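Local coordinates for protein fatty acid synthase 1, isoform A (Drosophila melanogaster, PDB 6FN6) that probably synthesises long-chain saturated fatty acids from acetyl-CoA and malonyl-CoA with NADPH, this piece being its modifying region of dehydratase, enoylreductase and ketoreductase domains, at residues L866-N872 and I889-K895; G640-A644 and A685-C690. Residues are numbered along the deposited sequence.

Interaction 1 (L866-N872 and I889-K895)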
loop_
_atom_site.group_PDB
_atom_site.type_symbol
_atom_site.label_atom_id
_atom_site.label_comp_id
_atom_site.label_asym_id
_atom_site.label_seq_id
_atom_site.Cartn_x
_atom_site.Cartn_y
_atom_site.Cartn_z
ATOM N N LEU A 866 -4.952 -27.156 22.520
ATOM C CA LEU A 866 -4.446 -27.641 21.244
ATOM C C LEU A 866 -3.722 -28.971 21.396
ATOM O O LEU A 866 -3.341 -29.351 22.504
ATOM C CB LEU A 866 -3.494 -26.614 20.631
ATOM C CG LEU A 866 -4.106 -25.409 19.919
ATOM C CD1 LEU A 866 -4.970 -24.581 20.855
ATOM C CD2 LEU A 866 -2.995 -24.557 19.333
ATOM N N PRO A 867 -3.547 -29.696 20.279
ATOM C CA PRO A 867 -2.643 -30.849 20.298
ATOM C C PRO A 867 -1.250 -30.425 20.749
ATOM O O PRO A 867 -0.865 -29.275 20.527
ATOM C CB PRO A 867 -2.638 -31.323 18.844
ATOM C CG PRO A 867 -3.919 -30.844 18.290
ATOM C CD PRO A 867 -4.202 -29.539 18.971
ATOM N N THR A 868 -0.514 -31.336 21.377
ATOM C CA THR A 868 0.792 -31.005 21.930
ATOM C C THR A 868 1.892 -31.927 21.421
ATOM O O THR A 868 1.710 -33.138 21.326
ATOM C CB THR A 868 0.781 -31.076 23.467
ATOM O OG1 THR A 868 0.310 -32.364 23.885
ATOM C CG2 THR A 868 -0.115 -29.992 24.046
ATOM N N SER A 869 3.034 -31.331 21.102
ATOM C CA SER A 869 4.248 -32.079 20.818
ATOM C C SER A 869 5.224 -31.761 21.937
ATOM O O SER A 869 5.918 -30.746 21.900
ATOM C CB SER A 869 4.825 -31.710 19.451
ATOM O OG SER A 869 3.843 -31.834 18.436
ATOM N N VAL A 870 5.251 -32.625 22.946
ATOM C CA VAL A 870 5.956 -32.330 24.187
ATOM C C VAL A 870 7.419 -32.759 24.133
ATOM O O VAL A 870 7.753 -33.815 23.594
ATOM C CB VAL A 870 5.250 -32.993 25.388
ATOM C CG1 VAL A 870 5.850 -32.504 26.699
ATOM C CG2 VAL A 870 3.751 -32.724 25.345
ATOM N N PHE A 871 8.282 -31.924 24.703
ATOM C CA PHE A 871 9.701 -32.235 24.843
ATOM C C PHE A 871 10.137 -31.959 26.281
ATOM O O PHE A 871 9.675 -31.002 26.895
ATOM C CB PHE A 871 10.535 -31.407 23.862
ATOM C CG PHE A 871 10.216 -31.670 22.418
ATOM C CD1 PHE A 871 9.151 -31.034 21.803
ATOM C CD2 PHE A 871 10.986 -32.547 21.673
ATOM C CE1 PHE A 871 8.857 -31.271 20.472
ATOM C CE2 PHE A 871 10.698 -32.789 20.343
ATOM C CZ PHE A 871 9.633 -32.151 19.743
ATOM N N ASN A 872 11.022 -32.789 26.825
ATOM C CA ASN A 872 11.483 -32.590 28.199
ATOM C C ASN A 872 12.622 -31.571 28.237
ATOM O O ASN A 872 13.049 -31.066 27.197
ATOM C CB ASN A 872 11.923 -33.914 28.835
ATOM C CG ASN A 872 12.996 -34.625 28.036
ATOM O OD1 ASN A 872 13.760 -33.999 27.303
ATOM N ND2 ASN A 872 13.061 -35.945 28.180
ATOM N N ILE A 889 1.658 -29.777 14.225
ATOM C CA ILE A 889 0.280 -29.320 14.302
ATOM C C ILE A 889 -0.059 -29.052 15.759
ATOM O O ILE A 889 0.013 -29.948 16.597
ATOM C CB ILE A 889 -0.689 -30.352 13.681
ATOM C CG1 ILE A 889 -0.442 -30.461 12.173
ATOM C CG2 ILE A 889 -2.151 -29.982 13.978
ATOM C CD1 ILE A 889 -1.311 -31.493 11.469
ATOM N N GLY A 890 -0.418 -27.808 16.055
ATOM C CA GLY A 890 -0.753 -27.418 17.411
ATOM C C GLY A 890 0.391 -26.717 18.112
ATOM O O GLY A 890 1.206 -26.049 17.476
ATOM N N LYS A 891 0.449 -26.869 19.431
ATOM C CA LYS A 891 1.444 -26.169 20.233
ATOM C C LYS A 891 2.622 -27.064 20.610
ATOM O O LYS A 891 2.441 -28.224 20.985
ATOM C CB LYS A 891 0.797 -25.610 21.501
ATOM C CG LYS A 891 1.582 -24.487 22.160
ATOM C CD LYS A 891 1.742 -23.301 21.220
ATOM C CE LYS A 891 1.497 -21.978 21.924
ATOM N NZ LYS A 891 1.475 -20.842 20.959
ATOM N N VAL A 892 3.827 -26.509 20.513
ATOM C CA VAL A 892 5.041 -27.191 20.945
ATOM C C VAL A 892 5.326 -26.809 22.391
ATOM O O VAL A 892 5.488 -25.629 22.700
ATOM C CB VAL A 892 6.233 -26.830 20.031
ATOM C CG1 VAL A 892 7.498 -27.567 20.459
ATOM C CG2 VAL A 892 5.900 -27.137 18.576
ATOM N N VAL A 893 5.399 -27.804 23.273
ATOM C CA VAL A 893 5.528 -27.541 24.706
ATOM C C VAL A 893 6.742 -28.236 25.323
ATOM O O VAL A 893 7.049 -29.385 25.003
ATOM C CB VAL A 893 4.247 -27.958 25.455
ATOM C CG1 VAL A 893 4.281 -27.441 26.890
ATOM C CG2 VAL A 893 3.006 -27.455 24.724
ATOM N N ILE A 894 7.425 -27.527 26.218
ATOM C CA ILE A 894 8.545 -28.101 26.962
ATOM C C ILE A 894 8.098 -28.483 28.365
ATOM O O ILE A 894 7.583 -27.654 29.116
ATOM C CB ILE A 894 9.740 -27.136 27.012
ATOM C CG1 ILE A 894 10.381 -27.031 25.631
ATOM C CG2 ILE A 894 10.778 -27.617 28.032
ATOM C CD1 ILE A 894 11.430 -25.952 25.514
ATOM N N LYS A 895 8.312 -29.750 28.708
ATOM C CA LYS A 895 7.936 -30.282 30.011
ATOM C C LYS A 895 9.039 -30.026 31.033
ATOM O O LYS A 895 9.960 -30.828 31.181
ATOM C CB LYS A 895 7.649 -31.781 29.897
ATOM C CG LYS A 895 7.300 -32.482 31.204
ATOM C CD LYS A 895 7.722 -33.945 31.162
ATOM C CE LYS A 895 6.936 -34.729 30.122
ATOM N NZ LYS A 895 7.389 -36.144 30.034
#

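Interaction 2 (G640-A644 and A685-C690)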
loop_
_atom_site.group_PDB
_atom_site.type_symbol
_atom_site.label_atom_id
_atom_site.label_comp_id
_atom_site.label_asym_id
_atom_site.label_seq_id
_atom_site.Cartn_x
_atom_site.Cartn_y
_atom_site.Cartn_z
ATOM N N GLY A 640 10.228 -17.449 26.278
ATOM C CA GLY A 640 9.075 -17.870 27.054
ATOM C C GLY A 640 7.986 -16.819 27.128
ATOM O O GLY A 640 8.131 -15.821 27.834
ATOM N N LEU A 641 6.892 -17.046 26.407
ATOM C CA LEU A 641 5.812 -16.071 26.333
ATOM C C LEU A 641 4.627 -16.462 27.215
ATOM O O LEU A 641 3.820 -15.615 27.601
ATOM C CB LEU A 641 5.351 -15.922 24.885
ATOM C CG LEU A 641 6.226 -15.048 23.981
ATOM C CD1 LEU A 641 5.776 -15.202 22.541
ATOM C CD2 LEU A 641 6.201 -13.589 24.400
ATOM N N GLU A 642 4.522 -17.750 27.522
ATOM C CA GLU A 642 3.417 -18.263 28.323
ATOM C C GLU A 642 3.829 -19.531 29.056
ATOM O O GLU A 642 4.872 -20.114 28.760
ATOM C CB GLU A 642 2.201 -18.542 27.437
ATOM C CG GLU A 642 2.453 -19.605 26.377
ATOM C CD GLU A 642 1.303 -19.755 25.399
ATOM O OE1 GLU A 642 0.134 -19.628 25.819
ATOM O OE2 GLU A 642 1.571 -20.004 24.205
ATOM N N PHE A 643 3.003 -19.964 30.004
ATOM C CA PHE A 643 3.285 -21.182 30.752
ATOM C C PHE A 643 2.070 -21.675 31.530
ATOM O O PHE A 643 1.151 -20.913 31.829
ATOM C CB PHE A 643 4.444 -20.954 31.728
ATOM C CG PHE A 643 4.096 -20.054 32.883
ATOM C CD1 PHE A 643 3.533 -20.572 34.038
ATOM C CD2 PHE A 643 4.332 -18.691 32.817
ATOM C CE1 PHE A 643 3.211 -19.750 35.100
ATOM C CE2 PHE A 643 4.012 -17.865 33.878
ATOM C CZ PHE A 643 3.450 -18.397 35.020
ATOM N N ALA A 644 2.092 -22.960 31.860
ATOM C CA ALA A 644 1.168 -23.530 32.829
ATOM C C ALA A 644 1.984 -24.036 34.011
ATOM O O ALA A 644 3.016 -24.683 33.830
ATOM C CB ALA A 644 0.355 -24.651 32.211
ATOM N N ALA A 685 -3.510 -26.992 29.238
ATOM C CA ALA A 685 -3.763 -25.598 29.585
ATOM C C ALA A 685 -2.700 -24.662 29.011
ATOM O O ALA A 685 -3.012 -23.553 28.569
ATOM C CB ALA A 685 -3.839 -25.443 31.096
ATOM N N SER A 686 -1.452 -25.117 29.005
ATOM C CA SER A 686 -0.329 -24.301 28.551
ATOM C C SER A 686 -0.516 -23.781 27.126
ATOM O O SER A 686 0.101 -22.789 26.738
ATOM C CB SER A 686 0.973 -25.105 28.637
ATOM O OG SER A 686 0.901 -26.284 27.853
ATOM N N THR A 687 -1.359 -24.455 26.350
ATOM C CA THR A 687 -1.547 -24.116 24.942
ATOM C C THR A 687 -2.493 -22.932 24.725
ATOM O O THR A 687 -2.546 -22.373 23.631
ATOM C CB THR A 687 -2.102 -25.314 24.150
ATOM O OG1 THR A 687 -3.443 -25.585 24.574
ATOM C CG2 THR A 687 -1.250 -26.550 24.371
ATOM N N VAL A 688 -3.230 -22.548 25.761
ATOM C CA VAL A 688 -4.356 -21.626 25.598
ATOM C C VAL A 688 -3.990 -20.134 25.601
ATOM O O VAL A 688 -4.395 -19.409 24.695
ATOM C CB VAL A 688 -5.419 -21.909 26.684
ATOM C CG1 VAL A 688 -6.522 -20.855 26.663
ATOM C CG2 VAL A 688 -6.007 -23.288 26.498
ATOM N N PRO A 689 -3.245 -19.667 26.618
ATOM C CA PRO A 689 -3.066 -18.227 26.859
ATOM C C PRO A 689 -2.786 -17.361 25.627
ATOM O O PRO A 689 -3.541 -16.429 25.363
ATOM C CB PRO A 689 -1.864 -18.186 27.802
ATOM C CG PRO A 689 -1.923 -19.454 28.531
ATOM C CD PRO A 689 -2.462 -20.473 27.570
ATOM N N CYS A 690 -1.711 -17.647 24.902
ATOM C CA CYS A 690 -1.265 -16.758 23.835
ATOM C C CYS A 690 -2.157 -16.791 22.601
ATOM O O CYS A 690 -2.641 -15.751 22.157
ATOM C CB CYS A 690 0.169 -17.095 23.431
ATOM S SG CYS A 690 1.394 -16.442 24.574
HETATM O O HOH W 1 -0.961 -20.395 23.165
#

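Interaction 1 (L866-N872 and I889-K895)
Strands 868-872 and 891-895 lie side by side and parallel, the two strands of a beta-alpha-beta crossover whose connecting helix 876-885 covers the face carrying Ser869, Phe871, Val892 and Ile894. Val893, Lys895 and Lys891 lose the most surface to the pairing. Val893 sits in mid-ladder: its N donates to Ser869 O (3.3 Å) and its O accepts from Phe871 N (2.8 Å), while Val870 CA makes a CA-H...O contact of 3.2 Å with the same Val893 O. On the face away from that helix, Val893 CG2 meets Thr868 CG2 at 4.1 Å. Lys895 closes the ladder through a short bond from its N to Phe871 O (2.6 Å) and lays its CB 3.7 Å from Val870 CG1. Lys891 opens it, its N bonded to Pro867 O (3.0 Å) and its O to Ser869 N (3.2 Å); its amine leads away from the pair to Glu642, a long, weak ion pair. Thr868 OG1 is hydrogen-bonded to Glu683. Gly890, just before strand 891-895, has backbone angles that call for glycine: a CB would be jammed against the carbonyl of the residue before it and would lie 2.4 Å from Pro867 O. On the face under the crossover helix, Phe871 CE1 lies 3.9 Å from Val892 CG1.

Interaction 2 (G640-A644 and A685-C690)
Gly640 leads the segment in with a positive phi (100°) that would press a CB against the preceding carbonyl, and makes no contact with 685-690. Leu641 then brushes Cys690 of helix 689-702, its CB 4.0 Å from Cys690 SG. Glu642, the first residue of strand 642-646, carries most of the contact: it is buried, and its CA-to-CB bond points toward the bend where 685-690 turns into the helix. Glu642 OE1 accepts a hydrogen bond from Cys690 N (2.9 Å, 159° at the hydrogen), so the carboxylate holds the backbone NH of Cys690, and Pro689 CB lies 3.2 Å from the same Glu642 OE1. A water extends the link, lying 2.8 Å from Glu642 OE2 and 2.6 Å from Thr687 O. Asn612 also bonds Glu642 OE2, and Lys891 is a long, weak ionic partner. The CA-to-CB bond of Phe643 points away, and its side chain touches Cys604 and Ala655. Ala644 faces the bend again, its CB 3.7 Å from Ser686 CB and 4.4 Å from Ala685 CB; the small side chains let Ala644 and Ser686 approach to 4.6 Å between CA atoms. The bend itself is a type I turn closed by Val688 N to Ala685 O (3.0 Å). Residues 640-644 read Gly-Leu-Glu-Phe-Ala, reminiscent of the Gly-His-Glu segment of medium-chain dehydrogenases; with the mixed sheet, this is consistent with the non-Rossmann, substrate-binding part of a medium-chain dehydrogenase-like enoylreductase domain.

In the fold
Interactions 1 and 2 lie about 11 Å apart, centre to centre, in the enoylreductase part of the chain, and reach the same mixed sheet: strand 601-611 pairs with both 642-646 and 891-895. Interaction 2 closes before interaction 1 opens, and the parallel Rossmann-type sheet, strands 710-713 to 830-833, comes between them in sequence, so interaction 1 belongs to the chain's return to the mixed sheet. They touch directly. Thr687 OG1 probably accepts a hydrogen bond from Leu866 N (3.0 Å), Thr687 CG2 packs 3.6 Å from both Thr868 CG2 and Lys891 CB, and Lys891 NZ pairs weakly with Glu642 OE2 (3.4 Å), joining the returning strands to the 685-690 bend.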